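Local structure of putative glucarate dehydratase (Pseudomonas fluorescens, 4IT1) at residues P39-A43 with S44-E48; Q81-Q84 with S85-G89; N96-R99 with R100-T104; E258-G261 with D262-Y266; L387-D391 with G392-I396. The protein probably catalyses the magnesium-dependent dehydration of D-glucarate to 5-dehydro-4-deoxy-D-glucarate, as a member of the mandelate racemase/muconate lactonizing enzyme family. One frame throughout, in Å; residues are numbered along the deposited sequence.

The five contacts come in series along the chain, and each joins neighbouring parts of one continuous run of residues. Contacts 1, 2 and 3 belong to the N-terminal domain: contact 1 is a fold-back in the loop joining strands 25-36 and 50-60, while contacts 2 and 3 lie on the successive helices 74-87 and 95-107. Those two touch, Leu87 packing on Leu98, with centres about 11 Å apart. Contacts 4 and 5 belong to the C-terminal barrel domain, at the link into strand 266-268 and at the turn into strand 393-395. Contact 1 is about 25 Å from contact 4 between centres. Its Ala43 side chain lies about 9 Å from the magnesium ion, consistent with the N-terminal domain lending a loop to the active site.

Contact 1. Residues P39-A43 with S44-E48. With TLA (L(+)-tartaric acid), chain F.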
loop_
_atom_site.group_PDB
_atom_site.type_symbol
_atom_site.label_atom_id
_atom_site.label_comp_id
_atom_site.label_asym_id
_atom_site.label_seq_id
_atom_site.Cartn_x
_atom_site.Cartn_y
_atom_site.Cartn_z
ATOM N N PRO A 39 11.064 17.571 32.578
ATOM C CA PRO A 39 11.927 16.500 33.088
ATOM C C PRO A 39 11.233 15.138 33.058
ATOM O O PRO A 39 11.068 14.495 34.108
ATOM C CB PRO A 39 12.211 16.939 34.534
ATOM C CG PRO A 39 11.062 17.837 34.895
ATOM C CD PRO A 39 10.762 18.571 33.623
ATOM N N LEU A 40 10.837 14.702 31.863
ATOM C CA LEU A 40 10.112 13.436 31.704
ATOM C C LEU A 40 11.038 12.220 31.825
ATOM O O LEU A 40 12.038 12.116 31.118
ATOM C CB LEU A 40 9.351 13.418 30.371
ATOM C CG LEU A 40 8.392 14.599 30.132
ATOM C CD1 LEU A 40 7.793 14.571 28.733
ATOM C CD2 LEU A 40 7.300 14.650 31.201
ATOM N N LEU A 41 10.691 11.316 32.738
ATOM C CA LEU A 41 11.453 10.098 32.990
ATOM C C LEU A 41 11.045 8.963 32.056
ATOM O O LEU A 41 9.858 8.794 31.755
ATOM C CB LEU A 41 11.238 9.638 34.430
ATOM C CG LEU A 41 11.878 10.427 35.571
ATOM C CD1 LEU A 41 11.353 9.919 36.905
ATOM C CD2 LEU A 41 13.395 10.317 35.521
ATOM N N ASN A 42 12.030 8.189 31.601
ATOM C CA ASN A 42 11.774 6.995 30.791
ATOM C C ASN A 42 12.765 5.860 31.086
ATOM O O ASN A 42 13.568 5.959 32.013
ATOM C CB ASN A 42 11.744 7.341 29.298
ATOM C CG ASN A 42 13.104 7.744 28.757
ATOM O OD1 ASN A 42 14.136 7.222 29.183
ATOM N ND2 ASN A 42 13.111 8.662 27.802
ATOM N N ALA A 43 12.705 4.794 30.289
ATOM C CA ALA A 43 13.558 3.622 30.477
ATOM C C ALA A 43 15.055 3.967 30.423
ATOM O O ALA A 43 15.811 3.563 31.300
ATOM C CB ALA A 43 13.220 2.557 29.443
ATOM N N SER A 44 15.436 4.732 29.401
ATOM C CA SER A 44 16.809 5.149 29.134
ATOM C C SER A 44 17.372 6.173 30.129
ATOM O O SER A 44 18.575 6.184 30.409
ATOM C CB SER A 44 16.889 5.735 27.724
ATOM O OG SER A 44 16.658 4.732 26.752
ATOM N N GLY A 45 16.508 7.042 30.643
ATOM C CA GLY A 45 16.922 8.042 31.619
ATOM C C GLY A 45 15.897 9.138 31.824
ATOM O O GLY A 45 14.849 8.906 32.435
ATOM N N ILE A 46 16.204 10.331 31.311
ATOM C CA ILE A 46 15.363 11.510 31.507
ATOM C C ILE A 46 15.588 12.535 30.407
ATOM O O ILE A 46 16.709 12.717 29.927
ATOM C CB ILE A 46 15.602 12.186 32.881
ATOM C CG1 ILE A 46 14.503 13.228 33.160
ATOM C CG2 ILE A 46 16.990 12.821 32.940
ATOM C CD1 ILE A 46 14.407 13.679 34.600
ATOM N N HIS A 47 14.506 13.208 30.032
ATOM C CA HIS A 47 14.543 14.235 29.006
ATOM C C HIS A 47 15.426 15.413 29.400
ATOM O O HIS A 47 15.554 15.757 30.583
ATOM C CB HIS A 47 13.126 14.731 28.710
ATOM C CG HIS A 47 12.326 13.804 27.849
ATOM N ND1 HIS A 47 11.634 14.234 26.736
ATOM C CD2 HIS A 47 12.113 12.467 27.931
ATOM C CE1 HIS A 47 11.020 13.206 26.178
ATOM N NE2 HIS A 47 11.297 12.123 26.881
ATOM N N GLU A 48 16.032 16.012 28.384
ATOM C CA GLU A 48 16.750 17.266 28.513
ATOM C C GLU A 48 15.742 18.427 28.574
ATOM O O GLU A 48 14.628 18.305 28.053
ATOM C CB GLU A 48 17.681 17.421 27.314
ATOM C CG GLU A 48 18.903 16.520 27.400
ATOM C CD GLU A 48 19.494 16.218 26.044
ATOM O OE1 GLU A 48 20.493 16.868 25.682
ATOM O OE2 GLU A 48 18.956 15.339 25.337
HETATM O O1 TLA F . 9.089 6.173 22.667
HETATM O O11 TLA F . 11.150 5.776 23.175
HETATM C C1 TLA F . 10.177 6.534 23.106
HETATM C C2 TLA F . 10.309 7.928 23.588
HETATM O O2 TLA F . 11.678 8.211 23.680
HETATM C C3 TLA F . 9.735 7.998 24.977
HETATM O O3 TLA F . 10.362 7.003 25.762
HETATM C C4 TLA F . 10.087 9.316 25.560
HETATM O O4 TLA F . 9.990 10.305 24.839
HETATM O O41 TLA F . 10.508 9.348 26.704
#
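Asn42 and His47 illustrate how a short loop can fold back to present two side chains to one ligand. Both donate to the same carboxylate oxygen of a bound tartrate, which probably came from the crystallisation liquor. Asn42 ND2 reaches tartrate O41 at 2.9 Å and His47 NE2 reaches that oxygen at 2.9 Å, with a weaker bond from NE2 to O4. The carboxylate carbon C4 lies in the plane of the imidazole, at its edge. Each side chain has a second partner: Asn42 ND2 also donates to Asp428, and His47 uses its other nitrogen, ND1, for Asp37.

Further hydrogen bonds shape the turn. Asn42 OD1 accepts from Gly45 N at 2.8 Å, and CG, set between the backbone N and the carbonyl carbon (chi1 69°), lets the amide curl over the bend. The Asn42 N to Gly45 O bond is almost straight (175°), and His47 N bonds to Leu40 O at 2.9 Å.

The remaining contacts are apolar. Leu40 CB sits over one face of the His47 ring, a CH-pi contact 4.0 Å from its centroid. Separately, Ile46 CD1 touches Leu41 CD2 at 3.6 Å and also meets Pro39 CB.

Lying near Lys215, the predicted proton acceptor, this is the loop between the first two strands of the N-terminal domain that typically closes over the barrel's active site in this superfamily.

Contact 2. Residues Q81-Q84 with S85-G89; sequences QQVQ and SQLIG
Val83 and Leu87 lie one turn apart, their side chains slanting across each other so that Val83 CG1 meets Leu87 CD2 at 4.0 Å. Leu87 has CG beside its backbone N (chi1 -57°), which lays its branches back along the helix: CG comes within 3.5 Å of Val83 O, and CB rests against Gln84 O.

Two polar side chains between them, those of Ser85 and Gln86, reach back to an earlier carbonyl. Ser85 OG, placed between its own backbone N and carbonyl carbon (chi1 70°), donates to Gln82 O at 3.2 Å, approaching from above the carbonyl plane. The extended side chain of Gln86 brings NE2 to that same oxygen at 3.0 Å, though this bond is weak and bent (129°). One carbonyl near the end of the helix therefore accepts from two side chains, one of them weakly.

The backbone beneath tightens in step. Gln86 N bonds to Val83 O at 2.8 Å and Leu87 N to Gln84 O at 3.2 Å, both spanning three residues, as in a helix whose last turn narrows toward 3-10 geometry before the chain leaves at Ile88.

Helix 74-87 is held between several neighbours. Val83 and Leu87 pack on Phe136 of helix 128-148, Gln86 NE2 also bonds to Thr105 of helix 95-107, and Gln84 and Ile88 lean on strand 25-36.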
loop_
_atom_site.group_PDB
_atom_site.type_symbol
_atom_site.label_atom_id
_atom_site.label_comp_id
_atom_site.label_asym_id
_atom_site.label_seq_id
_atom_site.Cartn_x
_atom_site.Cartn_y
_atom_site.Cartn_z
ATOM N N GLN A 81 19.230 18.664 4.811
ATOM C CA GLN A 81 19.946 19.731 4.101
ATOM C C GLN A 81 20.515 19.261 2.760
ATOM O O GLN A 81 20.308 19.905 1.732
ATOM C CB GLN A 81 21.064 20.309 4.974
ATOM C CG GLN A 81 20.599 21.251 6.074
ATOM C CD GLN A 81 21.673 22.247 6.492
ATOM O OE1 GLN A 81 22.868 22.026 6.277
ATOM N NE2 GLN A 81 21.246 23.355 7.089
ATOM N N GLN A 82 21.223 18.134 2.781
ATOM C CA GLN A 82 21.773 17.511 1.569
ATOM C C GLN A 82 20.720 17.312 0.476
ATOM O O GLN A 82 20.962 17.621 -0.694
ATOM C CB GLN A 82 22.410 16.161 1.914
ATOM C CG GLN A 82 23.766 16.237 2.603
ATOM C CD GLN A 82 24.917 15.849 1.695
ATOM O OE1 GLN A 82 25.754 15.021 2.061
ATOM N NE2 GLN A 82 24.965 16.440 0.503
ATOM N N VAL A 83 19.558 16.790 0.867
ATOM C CA VAL A 83 18.480 16.493 -0.080
ATOM C C VAL A 83 17.791 17.777 -0.547
ATOM O O VAL A 83 17.503 17.928 -1.738
ATOM C CB VAL A 83 17.451 15.498 0.505
ATOM C CG1 VAL A 83 16.354 15.204 -0.507
ATOM C CG2 VAL A 83 18.133 14.201 0.916
ATOM N N GLN A 84 17.552 18.693 0.396
ATOM C CA GLN A 84 16.944 20.005 0.121
ATOM C C GLN A 84 17.378 20.626 -1.212
ATOM O O GLN A 84 16.534 20.992 -2.036
ATOM C CB GLN A 84 17.228 20.971 1.280
ATOM C CG GLN A 84 17.103 22.448 0.934
ATOM C CD GLN A 84 17.671 23.339 2.014
ATOM O OE1 GLN A 84 18.872 23.315 2.284
ATOM N NE2 GLN A 84 16.810 24.135 2.640
ATOM N N SER A 85 18.690 20.721 -1.420
ATOM C CA SER A 85 19.262 21.347 -2.613
ATOM C C SER A 85 18.874 20.649 -3.916
ATOM O O SER A 85 18.776 21.291 -4.960
ATOM C CB SER A 85 20.788 21.427 -2.498
ATOM O OG SER A 85 21.377 20.142 -2.594
ATOM N N GLN A 86 18.652 19.339 -3.852
ATOM C CA GLN A 86 18.330 18.555 -5.048
ATOM C C GLN A 86 16.883 18.715 -5.534
ATOM O O GLN A 86 16.565 18.373 -6.678
ATOM C CB GLN A 86 18.664 17.080 -4.820
ATOM C CG GLN A 86 20.106 16.722 -5.141
ATOM C CD GLN A 86 20.636 15.561 -4.313
ATOM O OE1 GLN A 86 21.051 14.539 -4.860
ATOM N NE2 GLN A 86 20.634 15.720 -2.985
ATOM N N LEU A 87 16.030 19.264 -4.671
ATOM C CA LEU A 87 14.577 19.298 -4.888
ATOM C C LEU A 87 14.066 20.355 -5.880
ATOM O O LEU A 87 13.074 20.120 -6.576
ATOM C CB LEU A 87 13.851 19.452 -3.546
ATOM C CG LEU A 87 14.127 18.393 -2.471
ATOM C CD1 LEU A 87 13.346 18.687 -1.200
ATOM C CD2 LEU A 87 13.825 16.988 -2.976
ATOM N N ILE A 88 14.734 21.509 -5.925
ATOM C CA ILE A 88 14.345 22.638 -6.788
ATOM C C ILE A 88 14.110 22.231 -8.244
ATOM O O ILE A 88 14.933 21.539 -8.842
ATOM C CB ILE A 88 15.372 23.800 -6.682
ATOM C CG1 ILE A 88 14.938 24.806 -5.610
ATOM C CG2 ILE A 88 15.556 24.527 -8.012
ATOM C CD1 ILE A 88 15.201 24.382 -4.181
ATOM N N GLY A 89 12.966 22.642 -8.790
ATOM C CA GLY A 89 12.643 22.418 -10.203
ATOM C C GLY A 89 12.122 21.038 -10.561
ATOM O O GLY A 89 12.213 20.615 -11.715
#

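Contact 3. Residues N96-R99 with R100-T104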
loop_
_atom_site.group_PDB
_atom_site.type_symbol
_atom_site.label_atom_id
_atom_site.label_comp_id
_atom_site.label_asym_id
_atom_site.label_seq_id
_atom_site.Cartn_x
_atom_site.Cartn_y
_atom_site.Cartn_z
ATOM N N ASN A 96 8.250 9.036 -6.677
ATOM C CA ASN A 96 9.222 7.990 -7.011
ATOM C C ASN A 96 10.610 8.551 -7.353
ATOM O O ASN A 96 11.631 7.938 -7.027
ATOM C CB ASN A 96 8.699 7.095 -8.140
ATOM C CG ASN A 96 7.589 6.163 -7.679
ATOM O OD1 ASN A 96 7.458 5.875 -6.487
ATOM N ND2 ASN A 96 6.776 5.693 -8.622
ATOM N N GLN A 97 10.630 9.711 -8.015
ATOM C CA GLN A 97 11.852 10.493 -8.215
ATOM C C GLN A 97 12.421 10.891 -6.855
ATOM O O GLN A 97 13.584 10.614 -6.568
ATOM C CB GLN A 97 11.562 11.741 -9.060
ATOM C CG GLN A 97 12.724 12.709 -9.243
ATOM C CD GLN A 97 13.583 12.377 -10.448
ATOM O OE1 GLN A 97 14.444 11.491 -10.396
ATOM N NE2 GLN A 97 13.359 13.098 -11.544
ATOM N N LEU A 98 11.591 11.520 -6.020
ATOM C CA LEU A 98 11.989 11.910 -4.661
ATOM C C LEU A 98 12.621 10.768 -3.849
ATOM O O LEU A 98 13.560 11.002 -3.084
ATOM C CB LEU A 98 10.815 12.514 -3.879
ATOM C CG LEU A 98 11.060 12.748 -2.377
ATOM C CD1 LEU A 98 12.090 13.845 -2.144
ATOM C CD2 LEU A 98 9.790 13.062 -1.605
ATOM N N ARG A 99 12.102 9.552 -4.013
ATOM C CA ARG A 99 12.661 8.374 -3.347
ATOM C C ARG A 99 14.057 8.033 -3.878
ATOM O O ARG A 99 14.987 7.842 -3.090
ATOM C CB ARG A 99 11.720 7.164 -3.461
ATOM C CG ARG A 99 12.135 5.971 -2.607
ATOM C CD ARG A 99 11.079 4.869 -2.577
ATOM N NE ARG A 99 10.052 5.094 -1.556
ATOM C CZ ARG A 99 10.189 4.805 -0.259
ATOM N NH1 ARG A 99 11.318 4.280 0.205
ATOM N NH2 ARG A 99 9.192 5.049 0.583
ATOM N N ARG A 100 14.205 7.972 -5.202
ATOM C CA ARG A 100 15.498 7.651 -5.815
ATOM C C ARG A 100 16.580 8.655 -5.424
ATOM O O ARG A 100 17.745 8.289 -5.258
ATOM C CB ARG A 100 15.387 7.566 -7.334
ATOM C CG ARG A 100 14.869 6.235 -7.862
ATOM C CD ARG A 100 14.950 6.186 -9.379
ATOM N NE ARG A 100 14.512 7.448 -9.979
ATOM C CZ ARG A 100 13.348 7.645 -10.597
ATOM N NH1 ARG A 100 13.067 8.841 -11.090
ATOM N NH2 ARG A 100 12.471 6.659 -10.734
ATOM N N ILE A 101 16.172 9.912 -5.268
ATOM C CA ILE A 101 17.057 10.991 -4.836
ATOM C C ILE A 101 17.530 10.794 -3.391
ATOM O O ILE A 101 18.733 10.869 -3.121
ATOM C CB ILE A 101 16.391 12.376 -5.050
ATOM C CG1 ILE A 101 16.406 12.724 -6.542
ATOM C CG2 ILE A 101 17.076 13.475 -4.240
ATOM C CD1 ILE A 101 15.513 13.885 -6.913
ATOM N N VAL A 102 16.591 10.532 -2.478
ATOM C CA VAL A 102 16.926 10.291 -1.071
ATOM C C VAL A 102 17.870 9.094 -0.917
ATOM O O VAL A 102 18.773 9.120 -0.081
ATOM C CB VAL A 102 15.669 10.100 -0.192
ATOM C CG1 VAL A 102 16.051 9.667 1.217
ATOM C CG2 VAL A 102 14.842 11.377 -0.135
ATOM N N GLN A 103 17.674 8.064 -1.738
ATOM C CA GLN A 103 18.524 6.870 -1.706
ATOM C C GLN A 103 19.958 7.167 -2.152
ATOM O O GLN A 103 20.907 6.710 -1.528
ATOM C CB GLN A 103 17.924 5.740 -2.553
ATOM C CG GLN A 103 16.652 5.138 -1.974
ATOM C CD GLN A 103 15.873 4.286 -2.962
ATOM O OE1 GLN A 103 15.173 3.354 -2.568
ATOM N NE2 GLN A 103 15.980 4.605 -4.247
ATOM N N THR A 104 20.105 7.936 -3.229
ATOM C CA THR A 104 21.420 8.316 -3.754
ATOM C C THR A 104 22.212 9.140 -2.741
ATOM O O THR A 104 23.415 8.933 -2.553
ATOM C CB THR A 104 21.274 9.094 -5.074
ATOM O OG1 THR A 104 20.719 8.223 -6.057
ATOM C CG2 THR A 104 22.622 9.604 -5.576
#
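Arg100, whose side chain bends back over Gln97, has its carbonyl oxygen gripped twice from the following turn. Thr104 N and Thr104 OG1 each reach Arg100 O at 3.1 Å, from opposite faces of its carbonyl plane, so that the threonine side chain reinforces the ordinary helical bond.

At the other end of the same residue, Arg100 NH1 donates to Gln97 OE1 at 3.1 Å. The oxygen lies in the guanidinium plane, but the donor stands above the amide plane, not on a lone pair, and the two flat groups are nearly perpendicular (81°). The bend of the arginine chain at chi3 also brings one guanidinium face over the start of the helix, with Asn96 O 3.9 Å above its centre. Gln97, itself bent at chi2 (89°), has a second neighbour, its CG touching Ile101 CD1 at 3.8 Å.

Elsewhere the contacts are apolar or lead outward. Leu98 CD1 lies 4.2 Å from Val102 CG2 on the side that packs against helices 74-87 and 128-148. The extended Gln103 side chain runs past Arg99 O, its CG 3.4 Å from that oxygen. The head of Arg99 goes elsewhere, to a salt bridge with Asp324 and a cation-pi contact with Tyr133, and Asn96 ND2 bonds to Gly158 O of the second subunit.

Beneath the side chains, Ile101 N bonds to Gln97 O at 3.0 Å, and the neighbouring amides repeat the step. This ladder of bonds spanning four residues is the signature of a regular alpha helix, here helix 95-107 of the N-terminal domain, with one face buried and its first turn at the subunit interface.

Contact 4. Residues E258-G261 with D262-Y266; sequences ELLG and DDLQY
Leu260 overlaps Leu264 across the turn that ends helix 250-260, the two CD1 methyls meeting at 3.9 Å. In both residues CG lies beside the backbone N (chi1 -77° in Leu260), and both side chains touch Ile228 of helix 221-234. Leu264 is further packed on Leu240 and Ile242 of strand 240-243.

The backbone turn below them is closed by one nearly straight hydrogen bond (168°), from Asp263 N to Leu260 O at 2.9 Å. Gly261 is the first residue to leave the helix, and its positive phi of 58°, a value that favours glycine, starts the change of direction. This is a helix-to-strand connection of the C-terminal barrel domain: the helix stops, the chain reverses over a few residues, and strand 266-268, which carries the magnesium ligand Glu268, runs back into the core.

Asp263 folds its carboxylate against the end of the helix. Its CG lies 3.1 Å from Leu260 O and its OD1 3.2 Å from the same oxygen, a pairing of two acceptors that would be unfavourable alone. Lys229 makes a salt bridge to Asp263 OD2 and donates to Leu259 O, and its charge probably eases the crowding of acceptors at the helix end.

A water links the two sides of the turn, accepting from Leu264 N at 3.2 Å and donating weakly to Gly261 O at 3.0 Å.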
loop_
_atom_site.group_PDB
_atom_site.type_symbol
_atom_site.label_atom_id
_atom_site.label_comp_id
_atom_site.label_asym_id
_atom_site.label_seq_id
_atom_site.Cartn_x
_atom_site.Cartn_y
_atom_site.Cartn_z
ATOM N N GLU A 258 0.621 -11.129 36.156
ATOM C CA GLU A 258 -0.123 -11.779 37.236
ATOM C C GLU A 258 -0.767 -10.753 38.166
ATOM O O GLU A 258 -1.953 -10.847 38.471
ATOM C CB GLU A 258 0.772 -12.739 38.025
ATOM C CG GLU A 258 1.231 -13.955 37.227
ATOM C CD GLU A 258 2.049 -14.940 38.049
ATOM O OE1 GLU A 258 1.707 -16.143 38.036
ATOM O OE2 GLU A 258 3.029 -14.520 38.704
ATOM N N LEU A 259 0.012 -9.762 38.586
ATOM C CA LEU A 259 -0.475 -8.714 39.484
ATOM C C LEU A 259 -1.531 -7.801 38.848
ATOM O O LEU A 259 -2.385 -7.261 39.552
ATOM C CB LEU A 259 0.692 -7.877 40.038
ATOM C CG LEU A 259 1.737 -8.539 40.952
ATOM C CD1 LEU A 259 2.863 -7.560 41.248
ATOM C CD2 LEU A 259 1.130 -9.059 42.252
ATOM N N LEU A 260 -1.472 -7.635 37.529
ATOM C CA LEU A 260 -2.385 -6.730 36.827
ATOM C C LEU A 260 -3.699 -7.391 36.382
ATOM O O LEU A 260 -4.673 -6.698 36.092
ATOM C CB LEU A 260 -1.689 -6.087 35.623
ATOM C CG LEU A 260 -0.693 -4.946 35.843
ATOM C CD1 LEU A 260 0.263 -4.844 34.663
ATOM C CD2 LEU A 260 -1.404 -3.619 36.063
ATOM N N GLY A 261 -3.710 -8.723 36.313
ATOM C CA GLY A 261 -4.886 -9.484 35.874
ATOM C C GLY A 261 -5.354 -9.110 34.478
ATOM O O GLY A 261 -4.787 -9.560 33.482
ATOM N N ASP A 262 -6.394 -8.282 34.412
ATOM C CA ASP A 262 -6.890 -7.758 33.137
ATOM C C ASP A 262 -7.151 -6.256 33.203
ATOM O O ASP A 262 -7.957 -5.720 32.442
ATOM C CB ASP A 262 -8.123 -8.535 32.634
ATOM C CG ASP A 262 -9.149 -8.813 33.732
ATOM O OD1 ASP A 262 -9.516 -7.884 34.488
ATOM O OD2 ASP A 262 -9.601 -9.974 33.824
ATOM N N ASP A 263 -6.441 -5.579 34.106
ATOM C CA ASP A 263 -6.509 -4.117 34.227
ATOM C C ASP A 263 -6.118 -3.392 32.941
ATOM O O ASP A 263 -6.476 -2.228 32.752
ATOM C CB ASP A 263 -5.620 -3.624 35.376
ATOM C CG ASP A 263 -6.109 -4.079 36.747
ATOM O OD1 ASP A 263 -7.132 -4.793 36.835
ATOM O OD2 ASP A 263 -5.453 -3.719 37.747
ATOM N N LEU A 264 -5.393 -4.079 32.056
ATOM C CA LEU A 264 -4.851 -3.451 30.846
ATOM C C LEU A 264 -5.506 -3.895 29.548
ATOM O O LEU A 264 -5.732 -5.085 29.339
ATOM C CB LEU A 264 -3.339 -3.696 30.742
ATOM C CG LEU A 264 -2.383 -3.027 31.735
ATOM C CD1 LEU A 264 -0.959 -3.322 31.305
ATOM C CD2 LEU A 264 -2.588 -1.521 31.827
ATOM N N GLN A 265 -5.765 -2.932 28.665
ATOM C CA GLN A 265 -6.190 -3.227 27.294
ATOM C C GLN A 265 -5.088 -3.937 26.495
ATOM O O GLN A 265 -5.354 -4.954 25.844
ATOM C CB GLN A 265 -6.637 -1.951 26.567
ATOM C CG GLN A 265 -7.397 -2.228 25.276
ATOM C CD GLN A 265 -7.741 -0.969 24.490
ATOM O OE1 GLN A 265 -6.928 -0.056 24.364
ATOM N NE2 GLN A 265 -8.954 -0.925 23.944
ATOM N N TYR A 266 -3.867 -3.388 26.532
ATOM C CA TYR A 266 -2.684 -4.047 25.948
ATOM C C TYR A 266 -1.364 -3.603 26.585
ATOM O O TYR A 266 -1.292 -2.541 27.198
ATOM C CB TYR A 266 -2.630 -3.906 24.409
ATOM C CG TYR A 266 -2.380 -2.510 23.835
ATOM C CD1 TYR A 266 -1.160 -1.850 24.011
ATOM C CD2 TYR A 266 -3.345 -1.881 23.053
ATOM C CE1 TYR A 266 -0.928 -0.592 23.456
ATOM C CE2 TYR A 266 -3.121 -0.624 22.496
ATOM C CZ TYR A 266 -1.918 0.018 22.703
ATOM O OH TYR A 266 -1.708 1.272 22.145
HETATM O O HOH W 1 -3.843 -6.823 32.576
#

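Contact 5. Residues L387-D391 with G392-I396; sequences LPIVD and GCVKI
The flat groups here are the peptides of Val390 and Cys393, which pair across a tight turn. Val390 N reaches Cys393 O at 3.1 Å and Cys393 N reaches Val390 O at 3.1 Å, but both bonds are bent and weak. Ile389 CA adds a C-H···O contact to Cys393 O at 3.3 Å. Between Val390 and Cys393, Asp391 and Gly392 both have positive phi, close to the values of a type I' turn; positive phi favours glycine at the second position.

Side chains gather on two sides of this turn. On the buried side Ile389 places CG2 at 3.5 Å from Cys393 O, while its CG1 touches Val394 CG2 at 4.2 Å. On the outer side Lys395, bent at chi2 (91°), curls back so that NZ lies 3.5 Å from Val390 CB. Asp391 OD2 remains 5.0 Å from Lys395 NZ, too far for a contact, and the lysine has a long, weak ion pair with Glu163.

The turn leads into strand 393-395, which lies next to strand 163-170, antiparallel to it, in the mixed sheet of the C-terminal domain, with Val394 bonded to Val164 through the backbone and packed on Met352 of helix 348-360.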
loop_
_atom_site.group_PDB
_atom_site.type_symbol
_atom_site.label_atom_id
_atom_site.label_comp_id
_atom_site.label_asym_id
_atom_site.label_seq_id
_atom_site.Cartn_x
_atom_site.Cartn_y
_atom_site.Cartn_z
ATOM N N LEU A 387 -3.024 23.494 18.494
ATOM C CA LEU A 387 -4.205 22.873 17.909
ATOM C C LEU A 387 -5.165 22.340 18.962
ATOM O O LEU A 387 -4.733 21.929 20.046
ATOM C CB LEU A 387 -3.785 21.740 16.978
ATOM C CG LEU A 387 -3.780 22.044 15.480
ATOM C CD1 LEU A 387 -3.808 23.539 15.178
ATOM C CD2 LEU A 387 -2.593 21.355 14.822
ATOM N N PRO A 388 -6.474 22.348 18.646
ATOM C CA PRO A 388 -7.470 21.912 19.618
ATOM C C PRO A 388 -7.592 20.397 19.660
ATOM O O PRO A 388 -7.514 19.738 18.622
ATOM C CB PRO A 388 -8.782 22.530 19.089
ATOM C CG PRO A 388 -8.421 23.313 17.859
ATOM C CD PRO A 388 -7.102 22.782 17.388
ATOM N N ILE A 389 -7.764 19.856 20.859
ATOM C CA ILE A 389 -8.128 18.455 21.021
ATOM C C ILE A 389 -9.416 18.378 21.835
ATOM O O ILE A 389 -9.408 18.504 23.070
ATOM C CB ILE A 389 -7.000 17.611 21.660
ATOM C CG1 ILE A 389 -5.735 17.664 20.790
ATOM C CG2 ILE A 389 -7.460 16.170 21.841
ATOM C CD1 ILE A 389 -4.486 17.129 21.461
ATOM N N VAL A 390 -10.519 18.184 21.120
ATOM C CA VAL A 390 -11.840 18.192 21.727
ATOM C C VAL A 390 -12.367 16.767 21.848
ATOM O O VAL A 390 -12.444 16.039 20.853
ATOM C CB VAL A 390 -12.854 19.033 20.919
ATOM C CG1 VAL A 390 -13.951 19.537 21.846
ATOM C CG2 VAL A 390 -12.177 20.191 20.183
ATOM N N ASP A 391 -12.737 16.398 23.076
ATOM C CA ASP A 391 -13.245 15.061 23.422
ATOM C C ASP A 391 -12.219 13.957 23.135
ATOM O O ASP A 391 -12.578 12.820 22.803
ATOM C CB ASP A 391 -14.593 14.774 22.733
ATOM C CG ASP A 391 -15.675 15.777 23.115
ATOM O OD1 ASP A 391 -15.977 15.919 24.323
ATOM O OD2 ASP A 391 -16.233 16.419 22.197
ATOM N N GLY A 392 -10.943 14.305 23.290
ATOM C CA GLY A 392 -9.840 13.393 23.018
ATOM C C GLY A 392 -9.679 13.077 21.545
ATOM O O GLY A 392 -9.239 11.985 21.192
ATOM N N CYS A 393 -10.028 14.035 20.690
ATOM C CA CYS A 393 -9.974 13.840 19.245
ATOM C C CYS A 393 -9.424 15.043 18.500
ATOM O O CYS A 393 -9.428 16.164 19.005
ATOM C CB CYS A 393 -11.363 13.516 18.683
ATOM S SG CYS A 393 -11.948 11.829 18.960
ATOM N N VAL A 394 -8.979 14.785 17.277
ATOM C CA VAL A 394 -8.522 15.809 16.361
ATOM C C VAL A 394 -9.455 15.802 15.150
ATOM O O VAL A 394 -9.628 14.768 14.493
ATOM C CB VAL A 394 -7.066 15.541 15.923
ATOM C CG1 VAL A 394 -6.630 16.509 14.844
ATOM C CG2 VAL A 394 -6.121 15.625 17.112
ATOM N N LYS A 395 -10.059 16.958 14.870
ATOM C CA LYS A 395 -10.986 17.116 13.749
ATOM C C LYS A 395 -10.281 17.172 12.402
ATOM O O LYS A 395 -9.324 17.927 12.223
ATOM C CB LYS A 395 -11.831 18.387 13.919
ATOM C CG LYS A 395 -13.219 18.170 14.502
ATOM C CD LYS A 395 -13.240 18.283 16.018
ATOM C CE LYS A 395 -14.629 18.673 16.506
ATOM N NZ LYS A 395 -14.759 18.613 17.988
ATOM N N ILE A 396 -10.772 16.375 11.455
ATOM C CA ILE A 396 -10.358 16.493 10.059
ATOM C C ILE A 396 -11.393 17.360 9.344
ATOM O O ILE A 396 -12.589 17.047 9.354
ATOM C CB ILE A 396 -10.230 15.109 9.365
ATOM C CG1 ILE A 396 -9.353 14.158 10.188
ATOM C CG2 ILE A 396 -9.708 15.244 7.936
ATOM C CD1 ILE A 396 -7.923 14.624 10.387
#